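Local coordinates for CELL division inhibitor (Pyrococcus furiosus, PDB 1G3Q), which binds ADP with magnesium in a P-loop fold and, as a MinD-type cell division inhibitor, probably hydrolyses ATP, at residues T141-S146 with N171-S176; T149-V154 with D187-P192. One frame throughout, in Å; residues are numbered along the deposited sequence.

Contact 1 (T141-S146 with N171-S176). With ADP (adenosine-5'-diphosphate), chain C.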
ATOM      1  N   THR A 141       2.027  -2.518 -10.308  1.00 23.52           N
ATOM      2  CA  THR A 141       2.170  -1.999 -11.659  1.00 25.14           C
ATOM      3  C   THR A 141       0.956  -2.308 -12.522  1.00 26.12           C
ATOM      4  O   THR A 141       0.128  -3.147 -12.172  1.00 26.25           O
ATOM      5  CB  THR A 141       3.403  -2.614 -12.349  1.00 25.34           C
ATOM      6  OG1 THR A 141       3.566  -2.039 -13.653  1.00 26.11           O
ATOM      7  CG2 THR A 141       3.225  -4.121 -12.491  1.00 25.79           C
ATOM      8  N   ASN A 142       0.857  -1.614 -13.649  1.00 27.60           N
ATOM      9  CA  ASN A 142      -0.227  -1.838 -14.591  1.00 29.23           C
ATOM     10  C   ASN A 142       0.389  -2.556 -15.790  1.00 30.28           C
ATOM     11  O   ASN A 142       1.612  -2.632 -15.901  1.00 30.41           O
ATOM     12  CB  ASN A 142      -0.861  -0.512 -15.012  1.00 29.75           C
ATOM     13  CG  ASN A 142      -1.489   0.224 -13.842  1.00 30.63           C
ATOM     14  OD1 ASN A 142      -2.024  -0.395 -12.919  1.00 31.01           O
ATOM     15  ND2 ASN A 142      -1.440   1.552 -13.881  1.00 31.07           N
ATOM     16  N   PRO A 143      -0.445  -3.099 -16.692  1.00 31.25           N
ATOM     17  CA  PRO A 143       0.033  -3.820 -17.880  1.00 32.12           C
ATOM     18  C   PRO A 143       0.725  -2.987 -18.966  1.00 32.85           C
ATOM     19  O   PRO A 143       0.734  -3.383 -20.131  1.00 33.43           O
ATOM     20  CB  PRO A 143      -1.236  -4.495 -18.408  1.00 32.03           C
ATOM     21  CG  PRO A 143      -2.100  -4.629 -17.185  1.00 31.68           C
ATOM     22  CD  PRO A 143      -1.893  -3.297 -16.520  1.00 31.57           C
ATOM     23  N   GLU A 144       1.298  -1.844 -18.598  1.00 33.49           N
ATOM     24  CA  GLU A 144       1.994  -0.992 -19.564  1.00 33.96           C
ATOM     25  C   GLU A 144       3.495  -1.218 -19.447  1.00 33.39           C
ATOM     26  O   GLU A 144       4.045  -1.183 -18.349  1.00 33.04           O
ATOM     27  CB  GLU A 144       1.697   0.486 -19.304  1.00 35.31           C
ATOM     28  CG  GLU A 144       0.274   0.924 -19.605  1.00 37.40           C
ATOM     29  CD  GLU A 144       0.059   2.401 -19.316  1.00 38.87           C
ATOM     30  OE1 GLU A 144       0.232   2.810 -18.146  1.00 39.67           O
ATOM     31  OE2 GLU A 144      -0.278   3.155 -20.257  1.00 39.95           O
ATOM     32  N   ILE A 145       4.164  -1.433 -20.577  1.00 33.17           N
ATOM     33  CA  ILE A 145       5.601  -1.675 -20.552  1.00 32.65           C
ATOM     34  C   ILE A 145       6.356  -0.578 -19.803  1.00 32.41           C
ATOM     35  O   ILE A 145       7.246  -0.869 -19.003  1.00 32.41           O
ATOM     36  CB  ILE A 145       6.184  -1.815 -21.987  1.00 32.67           C
ATOM     37  CG1 ILE A 145       7.660  -2.218 -21.911  1.00 32.54           C
ATOM     38  CG2 ILE A 145       6.042  -0.503 -22.750  1.00 32.66           C
ATOM     39  CD1 ILE A 145       7.910  -3.514 -21.157  1.00 32.23           C
ATOM     40  N   SER A 146       5.997   0.678 -20.050  1.00 32.28           N
ATOM     41  CA  SER A 146       6.659   1.793 -19.381  1.00 32.49           C
ATOM     42  C   SER A 146       6.434   1.729 -17.871  1.00 32.01           C
ATOM     43  O   SER A 146       7.330   2.033 -17.082  1.00 32.11           O
ATOM     44  CB  SER A 146       6.142   3.125 -19.932  1.00 32.94           C
ATOM     45  OG  SER A 146       4.731   3.210 -19.825  1.00 34.78           O
ATOM     46  N   ASN A 171      -1.971  -5.016 -11.568  1.00 22.86           N
ATOM     47  CA  ASN A 171      -3.287  -4.435 -11.357  1.00 23.30           C
ATOM     48  C   ASN A 171      -3.924  -3.838 -12.607  1.00 24.13           C
ATOM     49  O   ASN A 171      -3.240  -3.489 -13.572  1.00 24.04           O
ATOM     50  CB  ASN A 171      -3.200  -3.381 -10.248  1.00 22.19           C
ATOM     51  CG  ASN A 171      -4.558  -2.836  -9.852  1.00 22.16           C
ATOM     52  OD1 ASN A 171      -5.530  -3.583  -9.748  1.00 21.25           O
ATOM     53  ND2 ASN A 171      -4.627  -1.530  -9.614  1.00 21.28           N
ATOM     54  N   ARG A 172      -5.251  -3.740 -12.572  1.00 25.20           N
ATOM     55  CA  ARG A 172      -6.034  -3.181 -13.663  1.00 26.24           C
ATOM     56  C   ARG A 172      -5.876  -3.959 -14.968  1.00 27.07           C
ATOM     57  O   ARG A 172      -5.870  -3.381 -16.055  1.00 26.72           O
ATOM     58  CB  ARG A 172      -5.651  -1.714 -13.860  1.00 27.03           C
ATOM     59  CG  ARG A 172      -5.486  -0.983 -12.533  1.00 27.68           C
ATOM     60  CD  ARG A 172      -5.658   0.512 -12.662  1.00 28.14           C
ATOM     61  NE  ARG A 172      -7.015   0.876 -13.063  1.00 28.32           N
ATOM     62  CZ  ARG A 172      -7.471   2.124 -13.086  1.00 28.12           C
ATOM     63  NH1 ARG A 172      -6.680   3.123 -12.724  1.00 28.51           N
ATOM     64  NH2 ARG A 172      -8.712   2.374 -13.480  1.00 28.57           N
ATOM     65  N   TYR A 173      -5.755  -5.277 -14.855  1.00 27.88           N
ATOM     66  CA  TYR A 173      -5.605  -6.115 -16.035  1.00 29.14           C
ATOM     67  C   TYR A 173      -6.955  -6.326 -16.711  1.00 29.95           C
ATOM     68  O   TYR A 173      -7.938  -6.672 -16.059  1.00 29.53           O
ATOM     69  CB  TYR A 173      -5.006  -7.472 -15.663  1.00 29.26           C
ATOM     70  CG  TYR A 173      -4.781  -8.363 -16.864  1.00 29.48           C
ATOM     71  CD1 TYR A 173      -3.826  -8.039 -17.827  1.00 29.78           C
ATOM     72  CD2 TYR A 173      -5.551  -9.508 -17.059  1.00 29.72           C
ATOM     73  CE1 TYR A 173      -3.643  -8.834 -18.960  1.00 29.84           C
ATOM     74  CE2 TYR A 173      -5.378 -10.309 -18.190  1.00 29.85           C
ATOM     75  CZ  TYR A 173      -4.423  -9.966 -19.134  1.00 29.83           C
ATOM     76  OH  TYR A 173      -4.249 -10.752 -20.248  1.00 30.08           O
ATOM     77  N   GLY A 174      -6.995  -6.117 -18.023  1.00 30.98           N
ATOM     78  CA  GLY A 174      -8.232  -6.290 -18.761  1.00 32.69           C
ATOM     79  C   GLY A 174      -8.860  -4.953 -19.098  1.00 33.89           C
ATOM     80  O   GLY A 174      -9.921  -4.888 -19.720  1.00 33.99           O
ATOM     81  N   ARG A 175      -8.195  -3.882 -18.681  1.00 35.05           N
ATOM     82  CA  ARG A 175      -8.671  -2.530 -18.928  1.00 36.47           C
ATOM     83  C   ARG A 175      -8.569  -2.182 -20.412  1.00 37.41           C
ATOM     84  O   ARG A 175      -9.343  -1.373 -20.921  1.00 37.47           O
ATOM     85  CB  ARG A 175      -7.849  -1.536 -18.105  1.00 36.59           C
ATOM     86  CG  ARG A 175      -8.379  -0.115 -18.109  1.00 37.23           C
ATOM     87  CD  ARG A 175      -7.446   0.805 -17.335  1.00 37.89           C
ATOM     88  NE  ARG A 175      -8.035   2.122 -17.102  1.00 38.69           N
ATOM     89  CZ  ARG A 175      -7.393   3.139 -16.534  1.00 38.96           C
ATOM     90  NH1 ARG A 175      -8.010   4.301 -16.358  1.00 39.22           N
ATOM     91  NH2 ARG A 175      -6.131   2.999 -16.149  1.00 39.42           N
ATOM     92  N   SER A 176      -7.610  -2.799 -21.099  1.00 38.58           N
ATOM     93  CA  SER A 176      -7.403  -2.553 -22.524  1.00 39.72           C
ATOM     94  C   SER A 176      -6.901  -3.794 -23.258  1.00 40.39           C
ATOM     95  O   SER A 176      -6.188  -4.617 -22.683  1.00 40.44           O
ATOM     96  CB  SER A 176      -6.399  -1.413 -22.717  1.00 39.95           C
ATOM     97  OG  SER A 176      -6.093  -1.232 -24.089  1.00 40.64           O
TER
HETATM   98  PB  ADP C 238      -2.456   5.147  -6.548  1.00 18.51           P
HETATM   99  O1B ADP C 238      -2.237   6.512  -6.981  1.00 18.62           O
HETATM  100  O2B ADP C 238      -1.449   4.262  -7.155  1.00 17.61           O
HETATM  101  O3B ADP C 238      -2.520   4.891  -4.912  1.00 17.20           O
HETATM  102  PA  ADP C 238      -5.160   4.321  -6.441  1.00 18.69           P
HETATM  103  O1A ADP C 238      -5.785   5.407  -5.769  1.00 17.45           O
HETATM  104  O2A ADP C 238      -5.018   3.142  -5.628  1.00 18.14           O
HETATM  105  O3A ADP C 238      -3.831   4.675  -7.080  1.00 18.24           O
HETATM  106  O5' ADP C 238      -6.055   3.982  -7.601  1.00 17.70           O
HETATM  107  C5' ADP C 238      -6.436   4.949  -8.653  1.00 18.36           C
HETATM  108  C4' ADP C 238      -7.867   4.822  -9.032  1.00 18.67           C
HETATM  109  O4' ADP C 238      -8.106   3.632  -9.837  1.00 19.06           O
HETATM  110  C3' ADP C 238      -8.816   4.687  -7.883  1.00 19.08           C
HETATM  111  O3' ADP C 238      -9.945   5.537  -8.066  1.00 19.96           O
HETATM  112  C2' ADP C 238      -9.262   3.256  -7.854  1.00 18.91           C
HETATM  113  O2' ADP C 238     -10.589   3.026  -7.385  1.00 18.49           O
HETATM  114  C1' ADP C 238      -9.128   2.788  -9.239  1.00 18.98           C
HETATM  115  N9  ADP C 238      -8.600   1.401  -9.367  1.00 18.66           N
HETATM  116  C8  ADP C 238      -7.426   0.787  -8.901  1.00 18.53           C
HETATM  117  N7  ADP C 238      -7.288  -0.471  -9.205  1.00 18.53           N
HETATM  118  C5  ADP C 238      -8.430  -0.746  -9.922  1.00 18.56           C
HETATM  119  C6  ADP C 238      -8.907  -1.935 -10.543  1.00 18.87           C
HETATM  120  N6  ADP C 238      -8.186  -3.055 -10.478  1.00 18.65           N
HETATM  121  N1  ADP C 238     -10.134  -1.888 -11.209  1.00 18.76           N
HETATM  122  C2  ADP C 238     -10.856  -0.726 -11.261  1.00 19.29           C
HETATM  123  N3  ADP C 238     -10.476   0.446 -10.698  1.00 18.62           N
HETATM  124  C4  ADP C 238      -9.253   0.377 -10.041  1.00 18.86           C

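Contact 2 (T149-V154 with D187-P192)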
ATOM      1  N   THR A 149       8.623  -1.334 -16.603  1.00 31.27           N
ATOM      2  CA  THR A 149      10.042  -1.001 -16.532  1.00 31.54           C
ATOM      3  C   THR A 149      10.336   0.019 -15.434  1.00 31.50           C
ATOM      4  O   THR A 149      11.337  -0.094 -14.729  1.00 31.56           O
ATOM      5  CB  THR A 149      10.570  -0.466 -17.890  1.00 31.70           C
ATOM      6  OG1 THR A 149       9.809   0.677 -18.296  1.00 32.78           O
ATOM      7  CG2 THR A 149      10.458  -1.538 -18.958  1.00 31.96           C
ATOM      8  N   ASP A 150       9.466   1.011 -15.281  1.00 31.77           N
ATOM      9  CA  ASP A 150       9.664   2.018 -14.245  1.00 32.09           C
ATOM     10  C   ASP A 150       9.578   1.382 -12.861  1.00 32.05           C
ATOM     11  O   ASP A 150      10.422   1.633 -12.000  1.00 32.05           O
ATOM     12  CB  ASP A 150       8.617   3.131 -14.374  1.00 32.34           C
ATOM     13  CG  ASP A 150       8.955   4.121 -15.472  1.00 32.74           C
ATOM     14  OD1 ASP A 150       9.879   3.835 -16.262  1.00 32.83           O
ATOM     15  OD2 ASP A 150       8.297   5.181 -15.548  1.00 32.55           O
ATOM     16  N   THR A 151       8.560   0.551 -12.653  1.00 32.11           N
ATOM     17  CA  THR A 151       8.374  -0.116 -11.368  1.00 32.10           C
ATOM     18  C   THR A 151       9.535  -1.070 -11.104  1.00 32.35           C
ATOM     19  O   THR A 151       9.983  -1.228  -9.970  1.00 32.06           O
ATOM     20  CB  THR A 151       7.048  -0.899 -11.338  1.00 31.87           C
ATOM     21  OG1 THR A 151       5.960  -0.000 -11.599  1.00 31.41           O
ATOM     22  CG2 THR A 151       6.844  -1.549  -9.978  1.00 31.12           C
ATOM     23  N   MET A 152      10.022  -1.699 -12.166  1.00 33.18           N
ATOM     24  CA  MET A 152      11.145  -2.620 -12.056  1.00 33.74           C
ATOM     25  C   MET A 152      12.332  -1.865 -11.472  1.00 33.14           C
ATOM     26  O   MET A 152      12.999  -2.344 -10.556  1.00 33.07           O
ATOM     27  CB  MET A 152      11.515  -3.156 -13.435  1.00 35.56           C
ATOM     28  CG  MET A 152      12.663  -4.143 -13.440  1.00 37.42           C
ATOM     29  SD  MET A 152      13.260  -4.406 -15.118  1.00 40.47           S
ATOM     30  CE  MET A 152      11.701  -4.753 -15.969  1.00 39.39           C
ATOM     31  N   LYS A 153      12.586  -0.676 -12.012  1.00 32.76           N
ATOM     32  CA  LYS A 153      13.687   0.159 -11.551  1.00 32.07           C
ATOM     33  C   LYS A 153      13.570   0.456 -10.061  1.00 31.15           C
ATOM     34  O   LYS A 153      14.567   0.442  -9.337  1.00 30.82           O
ATOM     35  CB  LYS A 153      13.726   1.469 -12.341  1.00 32.87           C
ATOM     36  CG  LYS A 153      14.096   1.293 -13.808  1.00 34.18           C
ATOM     37  CD  LYS A 153      14.186   2.637 -14.516  1.00 35.31           C
ATOM     38  CE  LYS A 153      14.607   2.473 -15.967  1.00 35.48           C
ATOM     39  NZ  LYS A 153      14.663   3.789 -16.665  1.00 36.34           N
ATOM     40  N   VAL A 154      12.352   0.731  -9.605  1.00 29.99           N
ATOM     41  CA  VAL A 154      12.133   1.015  -8.195  1.00 28.86           C
ATOM     42  C   VAL A 154      12.499  -0.226  -7.388  1.00 28.44           C
ATOM     43  O   VAL A 154      13.164  -0.134  -6.360  1.00 27.96           O
ATOM     44  CB  VAL A 154      10.657   1.390  -7.917  1.00 28.74           C
ATOM     45  CG1 VAL A 154      10.438   1.568  -6.424  1.00 28.26           C
ATOM     46  CG2 VAL A 154      10.303   2.671  -8.659  1.00 28.13           C
ATOM     47  N   ASP A 187       7.723 -12.069 -16.990  1.00 35.01           N
ATOM     48  CA  ASP A 187       8.969 -12.244 -17.727  1.00 35.94           C
ATOM     49  C   ASP A 187       9.720 -10.916 -17.776  1.00 36.27           C
ATOM     50  O   ASP A 187      10.951 -10.889 -17.764  1.00 37.04           O
ATOM     51  CB  ASP A 187       8.670 -12.743 -19.148  1.00 35.67           C
ATOM     52  CG  ASP A 187       9.930 -12.966 -19.977  1.00 36.07           C
ATOM     53  OD1 ASP A 187      10.868 -13.627 -19.481  1.00 35.29           O
ATOM     54  OD2 ASP A 187       9.977 -12.487 -21.131  1.00 36.34           O
ATOM     55  N   VAL A 188       8.972  -9.818 -17.814  1.00 36.48           N
ATOM     56  CA  VAL A 188       9.562  -8.483 -17.861  1.00 36.59           C
ATOM     57  C   VAL A 188      10.028  -8.000 -16.492  1.00 36.85           C
ATOM     58  O   VAL A 188      11.159  -7.541 -16.338  1.00 36.80           O
ATOM     59  CB  VAL A 188       8.554  -7.448 -18.414  1.00 36.49           C
ATOM     60  CG1 VAL A 188       9.132  -6.046 -18.308  1.00 36.40           C
ATOM     61  CG2 VAL A 188       8.217  -7.773 -19.857  1.00 36.43           C
ATOM     62  N   MET A 189       9.147  -8.108 -15.502  1.00 37.00           N
ATOM     63  CA  MET A 189       9.440  -7.668 -14.141  1.00 37.10           C
ATOM     64  C   MET A 189      10.660  -8.310 -13.488  1.00 37.30           C
ATOM     65  O   MET A 189      11.370  -7.658 -12.721  1.00 37.32           O
ATOM     66  CB  MET A 189       8.218  -7.892 -13.251  1.00 37.24           C
ATOM     67  CG  MET A 189       7.047  -6.987 -13.585  1.00 37.36           C
ATOM     68  SD  MET A 189       7.531  -5.247 -13.537  1.00 37.92           S
ATOM     69  CE  MET A 189       7.734  -5.006 -11.775  1.00 37.15           C
ATOM     70  N   GLU A 190      10.895  -9.584 -13.783  1.00 37.19           N
ATOM     71  CA  GLU A 190      12.026 -10.313 -13.215  1.00 37.25           C
ATOM     72  C   GLU A 190      11.801 -10.701 -11.754  1.00 36.54           C
ATOM     73  O   GLU A 190      12.720 -11.160 -11.076  1.00 36.28           O
ATOM     74  CB  GLU A 190      13.318  -9.497 -13.340  1.00 38.32           C
ATOM     75  CG  GLU A 190      13.774  -9.281 -14.775  1.00 39.65           C
ATOM     76  CD  GLU A 190      15.184  -8.727 -14.861  1.00 40.41           C
ATOM     77  OE1 GLU A 190      15.426  -7.609 -14.356  1.00 41.20           O
ATOM     78  OE2 GLU A 190      16.052  -9.418 -15.435  1.00 40.99           O
ATOM     79  N   VAL A 191      10.577 -10.502 -11.273  1.00 35.58           N
ATOM     80  CA  VAL A 191      10.216 -10.865  -9.906  1.00 34.50           C
ATOM     81  C   VAL A 191       8.910 -11.650  -9.968  1.00 33.54           C
ATOM     82  O   VAL A 191       8.128 -11.489 -10.904  1.00 33.69           O
ATOM     83  CB  VAL A 191      10.036  -9.624  -9.003  1.00 34.81           C
ATOM     84  CG1 VAL A 191      11.376  -8.934  -8.803  1.00 35.08           C
ATOM     85  CG2 VAL A 191       9.026  -8.669  -9.619  1.00 34.56           C
ATOM     86  N   PRO A 192       8.659 -12.513  -8.973  1.00 32.57           N
ATOM     87  CA  PRO A 192       7.443 -13.331  -8.924  1.00 32.01           C
ATOM     88  C   PRO A 192       6.128 -12.566  -9.030  1.00 31.13           C
ATOM     89  O   PRO A 192       5.925 -11.555  -8.352  1.00 31.02           O
ATOM     90  CB  PRO A 192       7.566 -14.050  -7.580  1.00 32.39           C
ATOM     91  CG  PRO A 192       9.042 -14.138  -7.374  1.00 32.67           C
ATOM     92  CD  PRO A 192       9.510 -12.775  -7.801  1.00 32.56           C
TER

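Contact 1 (T141-S146 with N171-S176)
Asn171 and Thr141 join the two segments by one backbone hydrogen bond, Asn171 N to Thr141 O at 2.9 Å. Beyond it, side chains and one backbone oxygen, Asn171 O, carry the contact. The ring of Pro143 leans on the second segment: its CD lies 3.2 Å from Asn171 O, and its CG meets the rim of the Tyr173 ring at CD1 (3.9 Å), in the plane of that ring and not over a face. The CA-H of Asn142 also points at Asn171 O, in a nearly straight C-H...O contact. The segments begin on the C-terminal ends of parallel strands 136-141 and 164-173, in a beta-alpha-beta unit whose crossover helix is 145-160, on the nucleotide side of the P-loop ATPase sheet. Here Asn171 reads the adenine: its CG is anti to the backbone N (chi1 -173°), which places the amide toward the base, and the two make a paired bond, OD1 accepting from ADP N6 at 2.8 Å and ND2 giving to ADP N7 at 2.9 Å. The second N-H of ND2 is taken up by Thr14 O of the P-loop, which fixes the rotation of the amide. In Arg172 a bend at chi3 (65°) turns NE toward the adenine. Its guanidinium stacks on the nucleotide, with ADP C4 3.6 Å above one face, offset toward the rim; Arg175 NH2 lies over the centre of the opposite face. A salt bridge from Arg172 NE to Glu199 would offset some of the repulsion between these two arginines.

Contact 2 (T149-V154 with D187-P192)
Met152, on helix 145-160, reaches across to the C-terminal end of helix 182-189, and the two helices pack on one flank of the alpha-beta-alpha layered P-loop fold. No hydrogen bond links the segments, and the contact is carried mainly by methionine side chains. Its tight part is the buried side, where Met189 folds back through bends at chi2 (-55°) and chi3 (-71°). Its methyl CE comes to 4.0 Å from Thr151 CG2 and equally close to the backbone N of Met152, the side chains of Met189 and Thr151 crossing obliquely. Met189 also packs on Leu139 and Phe168 of the sheet and on Leu148, while Thr151 OG1 is engaged with Cys147 O and Gly10 N, and its methyl CG2 faces Met189. Met152 has CG anti to the backbone N (chi1 -179°), which brings that carbon to 3.8 Å from the carbonyl oxygen of Met189. Its methyl CE lies beside Val188, though the exact placement of this carbon is doubtful. An alanine in place of Met152 would probably open a gap over the carbonyl of Met189 and beside Val188, since CG and the atoms beyond it fill that space. The solvent side is looser. Val188 is partly exposed, and Glu190, the first residue past the helix, has positive phi and an exposed side chain that crosses that of Met152, touching it with only a carboxylate oxygen: Glu190 OE1 stands 3.9 Å from Met152 SD.

Both contacts use helix 145-160: contact 1 at its start, just after the short loop that leaves strand 136-141, and contact 2 roughly a turn or two further on. Each is partly buried, with centres 13 Å apart, and they touch directly, Thr141 CB lying 3.7 Å from Thr151 OG1 and Ile145 CD1 4.0 Å from Val188 CG1. Their chemistry differs with position. Contact 1 sits at the nucleotide end of the sheet and is rich in polar groups, combining a backbone bond with amide and guanidinium groups on ADP. Contact 2 joins two helices by apolar side chains, buried toward the sheet and exposed at Glu190. Strand 164-173 and helix 182-189 are consecutive in the chain.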